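Local coordinates for protein HTH-type transcriptional regulator PrpR (Mycobacterium tuberculosis, PDB 6D2S) that regulates expression of enzymes that break down short-chain fatty acids, including cholesterol-derived propionate, through the glyoxylate and methylcitrate cycles, at residues 39-53 / 84-98. Sequence-based numbering, arbitrary orientation.
Sequences LDIQLAELMRDRFGI and PGQRAFQIATQLALV. With EDO (1,2-ethanediol), chain H.
Helices 39-51 and 84-98 run in nearly the same direction, their axes 8.1 Å apart at closest approach and inclined by 25°, and they draw together at their N-terminal ends, where the CA atoms of Asp40 and Ala88 are 4.1 Å apart. This approach is consistent with the small side chain of Ala88, whose CB meets the backbone N of Asp40 at 3.8 Å. CB of Asp40 rests 3.8 Å from CB of Arg87, and its carboxylate lies alongside the Pro84 ring because chi1 of 53° places CG between the backbone N and the carbonyl carbon. One water links the two charged side chains, donating to OD2 of Asp40 and accepting from NH1 of Arg87 at the edge of the guanidinium; the carbonyls of His80 and Leu82 hold the other nitrogens. A 1,2-ethanediol, probably from crystallisation, takes the N-H of Leu39.

Further along, the packing is knobs-into-holes. Leu43 enters a hole formed by Ala88, Ile91, Ala92 and Leu95, while Leu95 reciprocates among Leu43, Leu46, Met47 and Phe51. Met47, bent at chi2 and chi3, lays CG 3.6 Å from CG2 of Ile91 and SD 3.8 Å from CB of Leu95. Where the helices diverge, CG2 of Val98 sits over the centre of one Phe51 face, 4.3 Å above it, and also meets CD1 of Ile53 tip to tip at 3.8 Å. The near-parallel pair lies between the three-stranded mixed sheet, whose strands 67-70 and 75-79 touch Ile53 and Gln94, and helix 116-135, which touches Leu43 and Ala92; helix 84-98 belongs to the IrrE N-terminal-like (Peptidase_MA clan) region of PrpR.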
loop_
_atom_site.group_PDB
_atom_site.type_symbol
_atom_site.label_atom_id
_atom_site.label_comp_id
_atom_site.label_asym_id
_atom_site.label_seq_id
_atom_site.Cartn_x
_atom_site.Cartn_y
_atom_site.Cartn_z
ATOM N N LEU A 39 2.185 11.211 11.995
ATOM C CA LEU A 39 1.464 10.077 12.553
ATOM C C LEU A 39 2.373 9.133 13.319
ATOM O O LEU A 39 1.873 8.354 14.137
ATOM C CB LEU A 39 0.754 9.280 11.454
ATOM C CG LEU A 39 -0.727 9.504 11.148
ATOM C CD1 LEU A 39 -1.214 8.354 10.253
ATOM C CD2 LEU A 39 -1.597 9.621 12.388
ATOM N N ASP A 40 3.686 9.171 13.066
ATOM C CA ASP A 40 4.582 8.287 13.802
ATOM C C ASP A 40 4.550 8.591 15.297
ATOM O O ASP A 40 4.474 7.669 16.121
ATOM C CB ASP A 40 6.009 8.367 13.241
ATOM C CG ASP A 40 6.560 9.790 13.164
ATOM O OD1 ASP A 40 5.784 10.758 12.984
ATOM O OD2 ASP A 40 7.798 9.926 13.253
ATOM N N ILE A 41 4.561 9.878 15.667
ATOM C CA ILE A 41 4.489 10.248 17.077
ATOM C C ILE A 41 3.113 9.927 17.646
ATOM O O ILE A 41 2.986 9.474 18.790
ATOM C CB ILE A 41 4.823 11.745 17.251
ATOM C CG1 ILE A 41 6.060 12.117 16.428
ATOM C CG2 ILE A 41 5.019 12.077 18.721
ATOM C CD1 ILE A 41 7.302 11.319 16.792
ATOM N N GLN A 42 2.057 10.207 16.878
ATOM C CA GLN A 42 0.701 9.960 17.355
ATOM C C GLN A 42 0.446 8.472 17.562
ATOM O O GLN A 42 -0.200 8.073 18.541
ATOM C CB GLN A 42 -0.305 10.537 16.361
ATOM C CG GLN A 42 -0.178 12.054 16.181
ATOM C CD GLN A 42 -1.114 12.561 15.100
ATOM O OE1 GLN A 42 -2.331 12.481 15.246
ATOM N NE2 GLN A 42 -0.552 13.044 13.995
ATOM N N LEU A 43 0.921 7.640 16.632
ATOM C CA LEU A 43 0.781 6.197 16.789
ATOM C C LEU A 43 1.563 5.691 17.992
ATOM O O LEU A 43 1.116 4.769 18.683
ATOM C CB LEU A 43 1.240 5.482 15.516
ATOM C CG LEU A 43 0.109 5.276 14.501
ATOM C CD1 LEU A 43 0.668 5.026 13.105
ATOM C CD2 LEU A 43 -0.764 4.098 14.942
ATOM N N ALA A 44 2.745 6.252 18.243
ATOM C CA ALA A 44 3.501 5.838 19.426
ATOM C C ALA A 44 2.710 6.110 20.702
ATOM O O ALA A 44 2.729 5.306 21.643
ATOM C CB ALA A 44 4.853 6.561 19.472
ATOM N N GLU A 45 2.016 7.249 20.751
ATOM C CA GLU A 45 1.161 7.562 21.892
ATOM C C GLU A 45 0.007 6.574 22.004
ATOM O O GLU A 45 -0.293 6.080 23.097
ATOM C CB GLU A 45 0.634 8.997 21.770
ATOM C CG GLU A 45 -0.165 9.476 22.968
ATOM C CD GLU A 45 -0.647 10.910 22.812
ATOM O OE1 GLU A 45 -1.877 11.135 22.803
ATOM O OE2 GLU A 45 0.209 11.812 22.691
ATOM N N LEU A 46 -0.669 6.287 20.883
ATOM C CA LEU A 46 -1.752 5.306 20.902
ATOM C C LEU A 46 -1.252 3.946 21.388
ATOM O O LEU A 46 -1.896 3.294 22.222
ATOM C CB LEU A 46 -2.375 5.190 19.505
ATOM C CG LEU A 46 -3.499 4.184 19.267
ATOM C CD1 LEU A 46 -4.643 4.436 20.224
ATOM C CD2 LEU A 46 -3.988 4.266 17.815
ATOM N N MET A 47 -0.097 3.505 20.883
ATOM C CA MET A 47 0.419 2.194 21.282
ATOM C C MET A 47 0.666 2.130 22.781
ATOM O O MET A 47 0.360 1.119 23.427
ATOM C CB MET A 47 1.703 1.875 20.512
ATOM C CG MET A 47 1.443 1.579 19.043
ATOM S SD MET A 47 0.641 -0.030 18.861
ATOM C CE MET A 47 2.055 -1.063 18.480
ATOM N N ARG A 48 1.223 3.202 23.353
ATOM C CA ARG A 48 1.443 3.269 24.795
ATOM C C ARG A 48 0.120 3.285 25.555
ATOM O O ARG A 48 -0.070 2.532 26.520
ATOM C CB ARG A 48 2.261 4.529 25.110
ATOM C CG ARG A 48 2.818 4.642 26.495
ATOM C CD ARG A 48 3.777 5.836 26.556
ATOM N NE ARG A 48 4.226 6.092 27.918
ATOM C CZ ARG A 48 3.575 6.863 28.778
ATOM N NH1 ARG A 48 2.448 7.461 28.405
ATOM N NH2 ARG A 48 4.050 7.031 30.005
ATOM N N ASP A 49 -0.805 4.148 25.133
ATOM C CA ASP A 49 -2.045 4.364 25.875
ATOM C C ASP A 49 -2.942 3.134 25.843
ATOM O O ASP A 49 -3.545 2.771 26.859
ATOM C CB ASP A 49 -2.794 5.559 25.286
ATOM C CG ASP A 49 -2.190 6.894 25.686
ATOM O OD1 ASP A 49 -1.289 6.915 26.550
ATOM O OD2 ASP A 49 -2.623 7.925 25.121
ATOM N N ARG A 50 -3.056 2.494 24.684
ATOM C CA ARG A 50 -4.025 1.428 24.479
ATOM C C ARG A 50 -3.469 0.045 24.785
ATOM O O ARG A 50 -4.211 -0.813 25.274
ATOM C CB ARG A 50 -4.531 1.476 23.036
ATOM C CG ARG A 50 -5.686 0.549 22.720
ATOM C CD ARG A 50 -5.995 0.588 21.231
ATOM N NE ARG A 50 -7.184 -0.181 20.881
ATOM C CZ ARG A 50 -8.354 0.359 20.566
ATOM N NH1 ARG A 50 -8.494 1.679 20.551
ATOM N NH2 ARG A 50 -9.381 -0.420 20.257
ATOM N N PHE A 51 -2.178 -0.198 24.519
ATOM C CA PHE A 51 -1.590 -1.520 24.707
ATOM C C PHE A 51 -0.422 -1.556 25.668
ATOM O O PHE A 51 0.050 -2.651 25.997
ATOM C CB PHE A 51 -1.129 -2.097 23.361
ATOM C CG PHE A 51 -2.222 -2.205 22.367
ATOM C CD1 PHE A 51 -2.409 -1.222 21.411
ATOM C CD2 PHE A 51 -3.100 -3.272 22.409
ATOM C CE1 PHE A 51 -3.439 -1.312 20.508
ATOM C CE2 PHE A 51 -4.130 -3.367 21.507
ATOM C CZ PHE A 51 -4.307 -2.389 20.557
ATOM N N GLY A 52 0.037 -0.414 26.160
ATOM C CA GLY A 52 1.223 -0.440 26.979
ATOM C C GLY A 52 2.472 -0.802 26.214
ATOM O O GLY A 52 3.464 -1.196 26.824
ATOM N N ILE A 53 2.456 -0.664 24.891
ATOM C CA ILE A 53 3.635 -0.933 24.080
ATOM C C ILE A 53 4.406 0.363 23.909
ATOM O O ILE A 53 3.833 1.390 23.537
ATOM C CB ILE A 53 3.246 -1.530 22.723
ATOM C CG1 ILE A 53 2.632 -2.915 22.930
ATOM C CG2 ILE A 53 4.466 -1.576 21.787
ATOM C CD1 ILE A 53 1.985 -3.459 21.702
ATOM N N PRO A 84 9.348 9.550 8.627
ATOM C CA PRO A 84 8.161 9.470 9.500
ATOM C C PRO A 84 7.031 8.621 8.945
ATOM O O PRO A 84 6.379 7.886 9.702
ATOM C CB PRO A 84 7.751 10.940 9.646
ATOM C CG PRO A 84 9.058 11.684 9.538
ATOM C CD PRO A 84 9.835 10.935 8.480
ATOM N N GLY A 85 6.788 8.682 7.636
ATOM C CA GLY A 85 5.706 7.890 7.074
ATOM C C GLY A 85 5.944 6.400 7.220
ATOM O O GLY A 85 5.022 5.641 7.538
ATOM N N GLN A 86 7.182 5.956 6.979
ATOM C CA GLN A 86 7.485 4.533 7.140
ATOM C C GLN A 86 7.582 4.133 8.605
ATOM O O GLN A 86 7.226 3.003 8.952
ATOM C CB GLN A 86 8.780 4.164 6.411
ATOM C CG GLN A 86 8.529 3.454 5.082
ATOM C CD GLN A 86 7.595 2.244 5.218
ATOM O OE1 GLN A 86 7.973 1.195 5.755
ATOM N NE2 GLN A 86 6.368 2.395 4.731
ATOM N N ARG A 87 8.072 5.020 9.474
ATOM C CA ARG A 87 7.966 4.746 10.906
ATOM C C ARG A 87 6.514 4.484 11.292
ATOM O O ARG A 87 6.201 3.498 11.966
ATOM C CB ARG A 87 8.536 5.913 11.715
ATOM C CG ARG A 87 10.035 6.104 11.528
ATOM C CD ARG A 87 10.567 7.287 12.333
ATOM N NE ARG A 87 11.996 7.484 12.091
ATOM C CZ ARG A 87 12.783 8.269 12.825
ATOM N NH1 ARG A 87 12.282 8.928 13.862
ATOM N NH2 ARG A 87 14.075 8.385 12.533
ATOM N N ALA A 88 5.609 5.368 10.869
ATOM C CA ALA A 88 4.193 5.163 11.152
ATOM C C ALA A 88 3.709 3.837 10.581
ATOM O O ALA A 88 2.965 3.097 11.243
ATOM C CB ALA A 88 3.368 6.315 10.572
ATOM N N PHE A 89 4.114 3.527 9.346
ATOM C CA PHE A 89 3.679 2.280 8.714
ATOM C C PHE A 89 4.088 1.063 9.540
ATOM O O PHE A 89 3.291 0.133 9.738
ATOM C CB PHE A 89 4.253 2.195 7.297
ATOM C CG PHE A 89 3.671 1.082 6.478
ATOM C CD1 PHE A 89 2.565 1.309 5.666
ATOM C CD2 PHE A 89 4.250 -0.167 6.495
ATOM C CE1 PHE A 89 2.040 0.288 4.893
ATOM C CE2 PHE A 89 3.728 -1.207 5.734
ATOM C CZ PHE A 89 2.628 -0.976 4.935
ATOM N N GLN A 90 5.319 1.061 10.046
ATOM C CA GLN A 90 5.777 -0.049 10.876
ATOM C C GLN A 90 4.971 -0.156 12.163
ATOM O O GLN A 90 4.624 -1.260 12.594
ATOM C CB GLN A 90 7.260 0.119 11.206
ATOM C CG GLN A 90 8.157 0.003 10.002
ATOM C CD GLN A 90 7.946 -1.304 9.258
ATOM O OE1 GLN A 90 7.995 -2.381 9.854
ATOM N NE2 GLN A 90 7.730 -1.216 7.948
ATOM N N ILE A 91 4.714 0.980 12.820
ATOM C CA ILE A 91 3.990 0.956 14.085
ATOM C C ILE A 91 2.568 0.477 13.869
ATOM O O ILE A 91 2.038 -0.323 14.652
ATOM C CB ILE A 91 4.017 2.348 14.747
ATOM C CG1 ILE A 91 5.462 2.786 14.989
ATOM C CG2 ILE A 91 3.220 2.323 16.058
ATOM C CD1 ILE A 91 5.613 4.333 15.202
ATOM N N ALA A 92 1.922 0.954 12.801
ATOM C CA ALA A 92 0.552 0.537 12.539
ATOM C C ALA A 92 0.485 -0.929 12.129
ATOM O O ALA A 92 -0.504 -1.610 12.431
ATOM C CB ALA A 92 -0.070 1.439 11.455
ATOM N N THR A 93 1.528 -1.435 11.468
ATOM C CA THR A 93 1.585 -2.863 11.171
ATOM C C THR A 93 1.611 -3.675 12.458
ATOM O O THR A 93 0.844 -4.631 12.615
ATOM C CB THR A 93 2.796 -3.187 10.293
ATOM O OG1 THR A 93 2.644 -2.552 9.020
ATOM C CG2 THR A 93 2.901 -4.710 10.060
ATOM N N GLN A 94 2.452 -3.269 13.422
ATOM C CA GLN A 94 2.486 -3.966 14.708
ATOM C C GLN A 94 1.176 -3.797 15.470
ATOM O O GLN A 94 0.733 -4.724 16.162
ATOM C CB GLN A 94 3.664 -3.466 15.554
ATOM C CG GLN A 94 3.941 -4.339 16.776
ATOM C CD GLN A 94 4.391 -5.725 16.371
ATOM O OE1 GLN A 94 3.954 -6.738 16.937
ATOM N NE2 GLN A 94 5.274 -5.782 15.381
ATOM N N LEU A 95 0.536 -2.626 15.351
ATOM C CA LEU A 95 -0.763 -2.416 15.986
ATOM C C LEU A 95 -1.781 -3.436 15.490
ATOM O O LEU A 95 -2.567 -3.985 16.275
ATOM C CB LEU A 95 -1.259 -0.992 15.709
ATOM C CG LEU A 95 -2.748 -0.670 15.945
ATOM C CD1 LEU A 95 -3.193 -1.020 17.337
ATOM C CD2 LEU A 95 -3.031 0.815 15.653
ATOM N N ALA A 96 -1.764 -3.720 14.191
ATOM C CA ALA A 96 -2.647 -4.753 13.657
ATOM C C ALA A 96 -2.299 -6.118 14.227
ATOM O O ALA A 96 -3.186 -6.877 14.623
ATOM C CB ALA A 96 -2.569 -4.790 12.129
ATOM N N LEU A 97 -1.012 -6.460 14.244
ATOM C CA LEU A 97 -0.607 -7.770 14.741
ATOM C C LEU A 97 -1.011 -7.984 16.198
ATOM O O LEU A 97 -1.357 -9.110 16.579
ATOM C CB LEU A 97 0.906 -7.939 14.555
ATOM C CG LEU A 97 1.350 -8.017 13.085
ATOM C CD1 LEU A 97 2.882 -8.028 12.947
ATOM C CD2 LEU A 97 0.741 -9.232 12.393
ATOM N N VAL A 98 -1.010 -6.929 17.025
ATOM C CA VAL A 98 -1.274 -7.105 18.455
ATOM C C VAL A 98 -2.713 -6.770 18.835
ATOM O O VAL A 98 -3.254 -7.341 19.789
ATOM C CB VAL A 98 -0.300 -6.281 19.328
ATOM C CG1 VAL A 98 1.156 -6.634 19.015
ATOM C CG2 VAL A 98 -0.570 -4.784 19.209
HETATM C C1 EDO H . 3.542 10.731 8.645
HETATM O O1 EDO H . 2.331 11.138 9.218
HETATM C C2 EDO H . 4.216 11.869 7.875
HETATM O O2 EDO H . 4.565 12.927 8.727
HETATM O O HOH W 1 9.403 8.793 15.223
#